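Local coordinates for protein D-alanine--D-alanine ligase (Acinetobacter baumannii ACICU, PDB 5D8D) that joins two D-alanine molecules at the expense of ATP, giving the D-alanyl-D-alanine dipeptide needed for building the bacterial cell wall, at residues 186-190 against 191-195. Residues are numbered along the deposited sequence; the frame is centred on the assembly and turned at random.
Sequences ISFLN and GQPLP
Leu189 and Gln192 face each other as an antiparallel hydrogen-bonded pair, and their two backbone bonds close a tight reversal of the chain. Leu189 N gives a bond to Gln192 O (2.9 Å). The return bond, from Gln192 N to Leu189 O (2.9 Å), closes a type I' turn. Asn190 and Gly191 fill the two corners with positive phi, the left-handed backbone that this turn demands. Two residues further along each strand, Leu194 N bonds to Ser187 O at 2.9 Å, while Pro193, having no N-H to offer, sits at the intervening non-hydrogen-bonded position. A CA-H...O contact from Phe188 CA to Gln192 O (3.3 Å) supplements the ladder.

Aromatic packing marks the face bearing Phe188 and Pro193. With CG set beside its own backbone N (chi1 -80°), the phenyl ring lies against the partner strand, and Pro193 CA rests over one face, offset toward the rim, in a CH-pi contact, 4.2 Å from the ring centroid. Pro193 CG lies 3.9 Å from Phe188 CE2, and Pro193 CB meets Ile186 CG2. Phe243 stacks on the phenylalanine, and helix 229-245 packs against this side.

Aliphatic contact joins the strands on the other side, where Leu194 CD1 lies 3.7 Å from Leu189 CB and also reaches Ser187 CB; Ala284 of helix 280-286 adjoins Leu194 and Ser187.

Together these interactions define a beta hairpin with a two-residue type I' turn, linking strand 181-189 to strand 192-198, outermost of its antiparallel sheet within the chain, in the ATP-grasp fold; strand 252-259, on the other side of 181-189, carries Asp255, a predicted magnesium ligand.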
ATOM      1  N   ILE A 186       1.998  -4.382 -21.427  1.00 41.29           N
ATOM      2  CA  ILE A 186       1.532  -5.766 -21.378  1.00 40.47           C
ATOM      3  C   ILE A 186       0.289  -5.740 -20.529  1.00 36.39           C
ATOM      4  O   ILE A 186       0.371  -5.452 -19.365  1.00 39.22           O
ATOM      5  CB  ILE A 186       2.620  -6.657 -20.792  1.00 39.80           C
ATOM      6  CG1 ILE A 186       3.810  -6.603 -21.740  1.00 43.11           C
ATOM      7  CG2 ILE A 186       2.107  -8.084 -20.624  1.00 43.53           C
ATOM      8  CD1 ILE A 186       4.776  -5.472 -21.496  1.00 44.86           C
ATOM      9  N   SER A 187      -0.848  -6.016 -21.132  1.00 39.93           N
ATOM     10  CA  SER A 187      -2.129  -5.947 -20.460  1.00 42.17           C
ATOM     11  C   SER A 187      -2.429  -7.264 -19.796  1.00 40.17           C
ATOM     12  O   SER A 187      -1.888  -8.281 -20.170  1.00 39.81           O
ATOM     13  CB  SER A 187      -3.234  -5.619 -21.464  1.00 43.80           C
ATOM     14  OG  SER A 187      -3.010  -4.363 -22.084  1.00 43.96           O
ATOM     15  N   PHE A 188      -3.328  -7.250 -18.820  1.00 41.11           N
ATOM     16  CA  PHE A 188      -3.641  -8.475 -18.095  1.00 40.87           C
ATOM     17  C   PHE A 188      -5.127  -8.699 -18.081  1.00 39.45           C
ATOM     18  O   PHE A 188      -5.886  -7.758 -17.987  1.00 39.05           O
ATOM     19  CB  PHE A 188      -3.039  -8.445 -16.662  1.00 43.50           C
ATOM     20  CG  PHE A 188      -1.573  -8.788 -16.623  1.00 40.42           C
ATOM     21  CD1 PHE A 188      -0.620  -7.828 -16.925  1.00 37.20           C
ATOM     22  CD2 PHE A 188      -1.156 -10.087 -16.352  1.00 45.67           C
ATOM     23  CE1 PHE A 188       0.722  -8.133 -16.957  1.00 37.67           C
ATOM     24  CE2 PHE A 188       0.203 -10.406 -16.364  1.00 45.14           C
ATOM     25  CZ  PHE A 188       1.143  -9.411 -16.653  1.00 41.94           C
ATOM     26  N   LEU A 189      -5.509  -9.951 -18.221  1.00 39.26           N
ATOM     27  CA  LEU A 189      -6.874 -10.374 -18.081  1.00 45.96           C
ATOM     28  C   LEU A 189      -6.919 -11.751 -17.462  1.00 48.86           C
ATOM     29  O   LEU A 189      -6.139 -12.600 -17.795  1.00 43.98           O
ATOM     30  CB  LEU A 189      -7.584 -10.372 -19.415  1.00 20.00           C
ATOM     31  CG  LEU A 189      -9.044 -10.767 -19.351  1.00 20.00           C
ATOM     32  CD1 LEU A 189      -9.853  -9.785 -18.571  1.00 20.00           C
ATOM     33  CD2 LEU A 189      -9.625 -10.922 -20.722  1.00 20.00           C
ATOM     34  N   ASN A 190      -7.856 -11.938 -16.548  1.00 50.93           N
ATOM     35  CA  ASN A 190      -7.926 -13.101 -15.647  1.00 54.74           C
ATOM     36  C   ASN A 190      -6.558 -13.541 -15.111  1.00 54.24           C
ATOM     37  O   ASN A 190      -6.122 -14.687 -15.225  1.00 51.78           O
ATOM     38  CB  ASN A 190      -8.737 -14.205 -16.305  1.00 60.71           C
ATOM     39  CG  ASN A 190     -10.155 -13.737 -16.668  1.00 70.43           C
ATOM     40  OD1 ASN A 190     -10.710 -12.808 -16.045  1.00 73.15           O
ATOM     41  ND2 ASN A 190     -10.742 -14.365 -17.679  1.00 74.29           N
ATOM     42  N   GLY A 191      -5.871 -12.549 -14.565  1.00 51.17           N
ATOM     43  CA  GLY A 191      -4.539 -12.708 -14.033  1.00 51.73           C
ATOM     44  C   GLY A 191      -3.428 -12.981 -15.013  1.00 49.23           C
ATOM     45  O   GLY A 191      -2.294 -13.049 -14.578  1.00 56.24           O
ATOM     46  N   GLN A 192      -3.706 -13.105 -16.313  1.00 53.36           N
ATOM     47  CA  GLN A 192      -2.678 -13.552 -17.309  1.00 56.03           C
ATOM     48  C   GLN A 192      -2.344 -12.510 -18.380  1.00 52.43           C
ATOM     49  O   GLN A 192      -3.157 -11.642 -18.659  1.00 55.78           O
ATOM     50  CB  GLN A 192      -3.130 -14.841 -17.993  1.00 54.82           C
ATOM     51  CG  GLN A 192      -3.368 -15.980 -17.011  1.00 59.61           C
ATOM     52  CD  GLN A 192      -2.091 -16.420 -16.266  1.00 68.23           C
ATOM     53  OE1 GLN A 192      -2.078 -16.458 -15.032  1.00 74.80           O
ATOM     54  NE2 GLN A 192      -1.018 -16.750 -17.012  1.00 62.64           N
ATOM     55  N   PRO A 193      -1.153 -12.612 -18.995  1.00 55.13           N
ATOM     56  CA  PRO A 193      -0.722 -11.606 -19.997  1.00 51.70           C
ATOM     57  C   PRO A 193      -1.414 -11.735 -21.346  1.00 48.27           C
ATOM     58  O   PRO A 193      -1.634 -12.831 -21.839  1.00 50.12           O
ATOM     59  CB  PRO A 193       0.774 -11.897 -20.180  1.00 55.24           C
ATOM     60  CG  PRO A 193       1.115 -12.979 -19.176  1.00 53.80           C
ATOM     61  CD  PRO A 193      -0.149 -13.682 -18.846  1.00 51.69           C
ATOM     62  N   LEU A 194      -1.759 -10.599 -21.920  1.00 46.42           N
ATOM     63  CA  LEU A 194      -2.357 -10.517 -23.221  1.00 46.43           C
ATOM     64  C   LEU A 194      -1.226 -10.064 -24.172  1.00 49.03           C
ATOM     65  O   LEU A 194      -0.169  -9.632 -23.711  1.00 47.00           O
ATOM     66  CB  LEU A 194      -3.535  -9.506 -23.187  1.00 46.67           C
ATOM     67  CG  LEU A 194      -4.793  -9.953 -22.430  1.00 42.78           C
ATOM     68  CD1 LEU A 194      -5.775  -8.788 -22.234  1.00 42.01           C
ATOM     69  CD2 LEU A 194      -5.463 -11.107 -23.156  1.00 44.04           C
ATOM     70  N   PRO A 195      -1.445 -10.155 -25.501  1.00 49.47           N
ATOM     71  CA  PRO A 195      -0.443  -9.742 -26.505  1.00 50.44           C
ATOM     72  C   PRO A 195       0.130  -8.381 -26.224  1.00 45.22           C
ATOM     73  O   PRO A 195      -0.613  -7.486 -25.812  1.00 47.65           O
ATOM     74  CB  PRO A 195      -1.257  -9.686 -27.798  1.00 50.37           C
ATOM     75  CG  PRO A 195      -2.311 -10.696 -27.605  1.00 51.93           C
ATOM     76  CD  PRO A 195      -2.683 -10.614 -26.154  1.00 52.29           C
TER